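Local coordinates for protein phosphonomutase (PDB 4MG4) that is a phosphonomutase of the phosphoenolpyruvate phosphomutase family, built on a TIM-barrel fold, at residues D193-P198 against A211-P216. Residues are numbered along the deposited sequence; the frame is centred on the assembly and turned at random.
Sequences DGLFVP and AASPLP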
loop_
_atom_site.group_PDB
_atom_site.type_symbol
_atom_site.label_atom_id
_atom_site.label_comp_id
_atom_site.label_asym_id
_atom_site.label_seq_id
_atom_site.Cartn_x
_atom_site.Cartn_y
_atom_site.Cartn_z
ATOM N N ASP A 193 -20.599 12.728 -17.548
ATOM C CA ASP A 193 -19.889 12.449 -18.774
ATOM C C ASP A 193 -19.865 10.969 -19.139
ATOM O O ASP A 193 -19.709 10.632 -20.319
ATOM C CB ASP A 193 -18.433 12.933 -18.670
ATOM C CG ASP A 193 -18.309 14.422 -18.355
ATOM O OD1 ASP A 193 -18.532 15.234 -19.298
ATOM O OD2 ASP A 193 -18.082 14.774 -17.184
ATOM N N GLY A 194 -19.987 10.098 -18.152
ATOM C CA GLY A 194 -19.978 8.671 -18.384
ATOM C C GLY A 194 -20.946 7.990 -17.450
ATOM O O GLY A 194 -21.405 8.558 -16.490
ATOM N N LEU A 195 -21.319 6.760 -17.779
ATOM C CA LEU A 195 -22.202 5.949 -16.931
ATOM C C LEU A 195 -21.470 4.680 -16.558
ATOM O O LEU A 195 -21.020 3.952 -17.461
ATOM C CB LEU A 195 -23.457 5.540 -17.694
ATOM C CG LEU A 195 -24.508 4.705 -16.966
ATOM C CD1 LEU A 195 -25.187 5.607 -15.912
ATOM C CD2 LEU A 195 -25.436 4.097 -18.002
ATOM N N PHE A 196 -21.380 4.368 -15.282
ATOM C CA PHE A 196 -20.780 3.143 -14.790
ATOM C C PHE A 196 -21.901 2.256 -14.155
ATOM O O PHE A 196 -22.637 2.695 -13.265
ATOM C CB PHE A 196 -19.684 3.475 -13.771
ATOM C CG PHE A 196 -19.017 2.290 -13.111
ATOM C CD1 PHE A 196 -18.779 1.109 -13.816
ATOM C CD2 PHE A 196 -18.558 2.388 -11.824
ATOM C CE1 PHE A 196 -18.056 0.052 -13.230
ATOM C CE2 PHE A 196 -17.921 1.329 -11.203
ATOM C CZ PHE A 196 -17.676 0.157 -11.918
ATOM N N VAL A 197 -22.041 1.033 -14.679
ATOM C CA VAL A 197 -23.076 0.089 -14.252
ATOM C C VAL A 197 -22.390 -1.211 -13.743
ATOM O O VAL A 197 -22.357 -2.208 -14.462
ATOM C CB VAL A 197 -24.088 -0.218 -15.387
ATOM C CG1 VAL A 197 -25.250 -1.046 -14.821
ATOM C CG2 VAL A 197 -24.600 1.082 -15.957
ATOM N N PRO A 198 -21.860 -1.190 -12.523
ATOM C CA PRO A 198 -21.300 -2.417 -11.973
ATOM C C PRO A 198 -22.342 -3.456 -11.706
ATOM O O PRO A 198 -23.544 -3.140 -11.559
ATOM C CB PRO A 198 -20.643 -1.937 -10.672
ATOM C CG PRO A 198 -21.357 -0.697 -10.279
ATOM C CD PRO A 198 -21.666 -0.053 -11.600
ATOM N N ALA A 211 -26.419 0.507 -26.718
ATOM C CA ALA A 211 -27.275 1.012 -27.840
ATOM C C ALA A 211 -28.088 2.239 -27.433
ATOM O O ALA A 211 -28.229 3.176 -28.224
ATOM C CB ALA A 211 -28.192 -0.080 -28.345
ATOM N N ALA A 212 -28.603 2.249 -26.198
ATOM C CA ALA A 212 -29.524 3.275 -25.718
ATOM C C ALA A 212 -28.918 4.337 -24.824
ATOM O O ALA A 212 -29.547 5.383 -24.626
ATOM C CB ALA A 212 -30.707 2.620 -24.995
ATOM N N SER A 213 -27.725 4.111 -24.284
ATOM C CA SER A 213 -27.182 5.045 -23.283
ATOM C C SER A 213 -26.845 6.339 -23.867
ATOM O O SER A 213 -26.193 6.406 -24.952
ATOM C CB SER A 213 -25.904 4.478 -22.639
ATOM O OG SER A 213 -25.351 5.403 -21.735
ATOM N N PRO A 214 -27.187 7.442 -23.147
ATOM C CA PRO A 214 -26.796 8.739 -23.604
ATOM C C PRO A 214 -25.311 9.045 -23.368
ATOM O O PRO A 214 -24.828 10.051 -23.838
ATOM C CB PRO A 214 -27.660 9.684 -22.744
ATOM C CG PRO A 214 -27.929 8.914 -21.500
ATOM C CD PRO A 214 -28.025 7.487 -21.924
ATOM N N LEU A 215 -24.605 8.155 -22.658
ATOM C CA LEU A 215 -23.236 8.397 -22.253
ATOM C C LEU A 215 -22.362 7.177 -22.527
ATOM O O LEU A 215 -22.864 6.053 -22.466
ATOM C CB LEU A 215 -23.216 8.638 -20.754
ATOM C CG LEU A 215 -23.934 9.891 -20.288
ATOM C CD1 LEU A 215 -23.947 9.891 -18.776
ATOM C CD2 LEU A 215 -23.311 11.183 -20.854
ATOM N N PRO A 216 -21.050 7.376 -22.684
ATOM C CA PRO A 216 -20.137 6.223 -22.766
ATOM C C PRO A 216 -20.261 5.286 -21.595
ATOM O O PRO A 216 -20.298 5.749 -20.440
ATOM C CB PRO A 216 -18.740 6.807 -22.761
ATOM C CG PRO A 216 -18.925 8.265 -22.608
ATOM C CD PRO A 216 -20.334 8.654 -22.823
#
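Gly194 and Pro216 lie side by side, their CA atoms 5.0 Å apart, where barrel strand 194-196 meets the loop leading from helix 203-212 into strand 217-220. The contact lies within the beta-alpha-beta unit of the TIM barrel that these three elements form. One backbone hydrogen bond ties the two segments: Leu195 N donates to Pro216 O at 3.0 Å, nearly straight at 175°. Leu195 also bonds through its backbone to Asn218, so the parallel pairing continues into the next strand.

Leu215 reaches over the backbone of 193-195. Its CG sits beside the backbone N (chi1 -65°), anti to the carbonyl carbon, which sends the two methyls over the 193-194 backbone: CD1 rests 3.7 Å from Gly194 O, while CD2 meets Asp193 O. Its CB faces the CB of Leu195, whose side chain also packs on Ala184 of helix 174-190. The Asp193 carboxylate turns from the contact to salt bridges with Arg19 and Arg145. The Pro216 ring sets CD 3.3 Å from Asp193 O. Ser213, the first residue beyond the helix, bonds within the loop: OG donates to Leu215 O at 2.7 Å, approaching a lone pair of the carbonyl oxygen within its plane, and lies 4.0 Å from Leu195 CD2.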